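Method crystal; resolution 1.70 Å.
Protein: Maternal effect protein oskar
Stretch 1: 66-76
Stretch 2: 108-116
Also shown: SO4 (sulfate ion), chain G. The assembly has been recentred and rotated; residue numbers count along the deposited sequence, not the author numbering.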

# COMPACT_ATOMS: atom_id res chain seq x y z
N ALA A 66 2.44 8.29 -4.02
CA ALA A 66 3.63 7.65 -3.48
C ALA A 66 4.88 8.24 -4.13
O ALA A 66 5.88 8.49 -3.46
CB ALA A 66 3.57 6.13 -3.68
N ARG A 67 4.80 8.46 -5.44
CA ARG A 67 5.89 9.09 -6.18
C ARG A 67 6.23 10.45 -5.56
O ARG A 67 7.41 10.77 -5.35
CB ARG A 67 5.51 9.25 -7.66
CG ARG A 67 5.52 7.95 -8.47
CD ARG A 67 4.93 8.14 -9.87
NE ARG A 67 5.77 8.98 -10.73
CZ ARG A 67 5.35 9.56 -11.85
NH1 ARG A 67 4.10 9.39 -12.26
NH2 ARG A 67 6.18 10.31 -12.57
N ASN A 68 5.20 11.24 -5.27
CA ASN A 68 5.38 12.53 -4.61
C ASN A 68 5.86 12.42 -3.18
O ASN A 68 6.71 13.20 -2.73
CB ASN A 68 4.08 13.36 -4.64
CG ASN A 68 3.73 13.84 -6.04
OD1 ASN A 68 4.60 14.00 -6.89
ND2 ASN A 68 2.44 14.08 -6.28
N ARG A 69 5.32 11.45 -2.45
CA ARG A 69 5.66 11.27 -1.04
C ARG A 69 7.15 10.99 -0.86
O ARG A 69 7.79 11.51 0.05
CB ARG A 69 4.82 10.14 -0.43
CG ARG A 69 5.05 9.91 1.07
CD ARG A 69 4.53 11.07 1.90
NE ARG A 69 4.88 10.93 3.32
CZ ARG A 69 6.03 11.32 3.85
NH1 ARG A 69 6.97 11.86 3.08
NH2 ARG A 69 6.25 11.16 5.15
N LEU A 70 7.72 10.16 -1.75
CA LEU A 70 9.14 9.83 -1.67
C LEU A 70 10.06 11.01 -1.93
O LEU A 70 11.20 11.03 -1.45
CB LEU A 70 9.49 8.68 -2.62
CG LEU A 70 8.88 7.34 -2.22
CD1 LEU A 70 9.28 6.27 -3.24
CD2 LEU A 70 9.34 6.94 -0.83
N LYS A 71 9.58 11.99 -2.69
CA LYS A 71 10.35 13.21 -2.93
C LYS A 71 10.37 14.04 -1.66
O LYS A 71 11.25 14.88 -1.47
CB LYS A 71 9.73 14.03 -4.06
CG LYS A 71 9.72 13.34 -5.41
CD LYS A 71 9.05 14.20 -6.48
CE LYS A 71 9.12 13.52 -7.84
NZ LYS A 71 8.39 14.26 -8.91
N ARG A 72 9.39 13.81 -0.80
CA ARG A 72 9.31 14.52 0.46
C ARG A 72 9.75 13.62 1.61
O ARG A 72 9.28 13.76 2.74
CB ARG A 72 7.90 15.09 0.68
CG ARG A 72 7.52 16.13 -0.35
CD ARG A 72 6.18 16.80 -0.05
NE ARG A 72 5.94 17.93 -0.95
N VAL A 73 10.66 12.70 1.31
CA VAL A 73 11.27 11.88 2.33
C VAL A 73 12.76 11.75 2.04
O VAL A 73 13.19 11.90 0.90
CB VAL A 73 10.63 10.47 2.42
CG1 VAL A 73 11.28 9.52 1.43
CG2 VAL A 73 10.73 9.92 3.83
N GLN A 74 13.55 11.49 3.09
CA GLN A 74 14.98 11.30 2.95
C GLN A 74 15.46 10.11 3.77
O GLN A 74 15.40 10.11 5.00
CB GLN A 74 15.72 12.57 3.38
CG GLN A 74 17.19 12.56 3.04
CD GLN A 74 17.90 13.80 3.54
OE1 GLN A 74 17.42 14.50 4.44
NE2 GLN A 74 19.05 14.09 2.94
N LEU A 75 15.97 9.09 3.07
CA LEU A 75 16.37 7.83 3.67
C LEU A 75 17.73 7.43 3.08
O LEU A 75 18.06 7.83 1.97
CB LEU A 75 15.33 6.76 3.34
CG LEU A 75 14.00 6.89 4.09
CD1 LEU A 75 12.90 6.10 3.38
CD2 LEU A 75 14.21 6.40 5.50
N PRO A 76 18.51 6.63 3.83
CA PRO A 76 19.84 6.18 3.39
C PRO A 76 19.78 5.37 2.10
O PRO A 76 18.81 4.64 1.89
CB PRO A 76 20.30 5.27 4.55
CG PRO A 76 19.51 5.72 5.73
CD PRO A 76 18.19 6.17 5.19
N LYS A 108 10.95 3.20 -11.33
CA LYS A 108 12.11 3.90 -11.88
C LYS A 108 12.59 5.00 -10.94
O LYS A 108 13.79 5.18 -10.76
CB LYS A 108 11.76 4.46 -13.25
CG LYS A 108 12.76 5.42 -13.86
CD LYS A 108 12.19 5.96 -15.18
CE LYS A 108 12.77 7.31 -15.56
NZ LYS A 108 14.19 7.20 -15.99
N GLU A 109 11.65 5.73 -10.34
CA GLU A 109 12.01 6.79 -9.40
C GLU A 109 12.70 6.24 -8.15
O GLU A 109 13.69 6.80 -7.68
CB GLU A 109 10.76 7.58 -9.00
CG GLU A 109 10.98 8.49 -7.82
CD GLU A 109 9.71 9.23 -7.43
OE1 GLU A 109 8.78 9.33 -8.24
OE2 GLU A 109 9.63 9.72 -6.29
N MET A 110 12.19 5.14 -7.62
CA MET A 110 12.83 4.50 -6.48
C MET A 110 14.26 4.07 -6.84
O MET A 110 15.19 4.24 -6.04
CB MET A 110 11.99 3.33 -5.97
CG MET A 110 10.66 3.79 -5.37
SD MET A 110 9.68 2.48 -4.62
CE MET A 110 10.72 2.05 -3.21
N HIS A 111 14.44 3.55 -8.05
CA HIS A 111 15.77 3.16 -8.50
C HIS A 111 16.69 4.38 -8.54
O HIS A 111 17.83 4.35 -8.06
CB HIS A 111 15.69 2.49 -9.88
CG HIS A 111 16.97 1.83 -10.30
ND1 HIS A 111 17.29 1.61 -11.62
CD2 HIS A 111 18.00 1.35 -9.57
CE1 HIS A 111 18.48 1.01 -11.68
NE2 HIS A 111 18.92 0.85 -10.45
N ASN A 112 16.18 5.47 -9.10
CA ASN A 112 16.95 6.71 -9.14
C ASN A 112 17.26 7.29 -7.75
O ASN A 112 18.28 7.96 -7.56
CB ASN A 112 16.24 7.74 -10.03
CG ASN A 112 16.31 7.38 -11.50
OD1 ASN A 112 17.21 6.64 -11.93
ND2 ASN A 112 15.37 7.89 -12.29
N MET A 113 16.41 7.00 -6.77
CA MET A 113 16.64 7.45 -5.39
C MET A 113 17.46 6.45 -4.59
O MET A 113 17.76 6.70 -3.41
CB MET A 113 15.31 7.68 -4.68
CG MET A 113 14.52 8.83 -5.25
SD MET A 113 12.95 8.99 -4.41
CE MET A 113 12.38 10.55 -5.08
N ARG A 114 17.82 5.34 -5.23
CA ARG A 114 18.51 4.22 -4.57
C ARG A 114 17.72 3.65 -3.39
O ARG A 114 18.29 3.25 -2.37
CB ARG A 114 19.93 4.63 -4.17
CG ARG A 114 20.74 5.15 -5.35
CD ARG A 114 21.99 5.87 -4.88
NE ARG A 114 21.65 6.99 -4.00
CZ ARG A 114 21.41 8.24 -4.42
NH1 ARG A 114 21.47 8.53 -5.71
NH2 ARG A 114 21.11 9.19 -3.55
N LEU A 115 16.40 3.62 -3.54
CA LEU A 115 15.51 2.96 -2.58
C LEU A 115 15.03 1.66 -3.20
O LEU A 115 14.57 1.65 -4.34
CB LEU A 115 14.32 3.86 -2.25
CG LEU A 115 14.71 5.22 -1.68
CD1 LEU A 115 13.47 6.10 -1.51
CD2 LEU A 115 15.44 5.05 -0.36
N VAL A 116 15.12 0.56 -2.46
CA VAL A 116 14.78 -0.74 -3.03
C VAL A 116 13.35 -1.14 -2.68
O VAL A 116 13.04 -1.32 -1.51
CB VAL A 116 15.71 -1.84 -2.51
CG1 VAL A 116 15.43 -3.16 -3.22
CG2 VAL A 116 17.18 -1.44 -2.69
S SO4 G . 4.03 11.66 -15.35
O1 SO4 G . 3.46 12.99 -15.12
O2 SO4 G . 5.41 11.65 -14.86
O3 SO4 G . 3.23 10.67 -14.62
O4 SO4 G . 4.01 11.33 -16.77
O HOH W 1 8.65 9.76 -11.01

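The two helices run nearly parallel, their axes 14° apart and 10.7 Å at closest approach, and Leu70 does most to fill the space between them. Its CB points toward the other stretch, and with chi1 m and chi2 t the branched end reaches two neighbours at once: CD1 of Leu70 packs 3.5 Å from CG of Met110, while CD2 of Leu70 lies 4.3 Å from CD1 of Leu115. Met113 covers the same leucine from another side, with its SD 3.9 Å from Leu70 CB. Its chi2 and chi3 are both t, so the chain is extended and its terminal CE comes within 3.9 Å of Lys71 CG, where the aliphatic part of an exposed lysine serves as an apolar surface.

Glu109 reaches across in a similarly extended form, chi1 and chi2 both t, which brings its carboxylate to the backbone of the facing helix. Glu109 OE2 sits 2.6 Å from Arg67 O, so close that the acid may hold a proton, which the coordinates cannot settle. Glu109 OE1 lies 3.9 Å from Arg67 NE, a long salt bridge if the carboxylate is charged. A water bridges the two side chains, accepting from Arg67 NH2 (3.0 Å) and donating to Glu109 OE1 (2.8 Å). Arg67 bends at chi3, p after a t chi2, and its guanidinium gives nearly straight hydrogen bonds to a sulfate, NH1 to O3 and NH2 to O2, both 2.8 Å; the ion probably comes from the crystallisation liquor.

Beyond the helices the packing continues through Leu115. Arg114, with positive phi, ends its helix in a Schellman motif, and Leu115 N bonds back to Met110 O at 2.8 Å. The turn leaves the Leu115 CB pointing toward the first stretch, where its CD2 meets Leu75 CB at 4.1 Å.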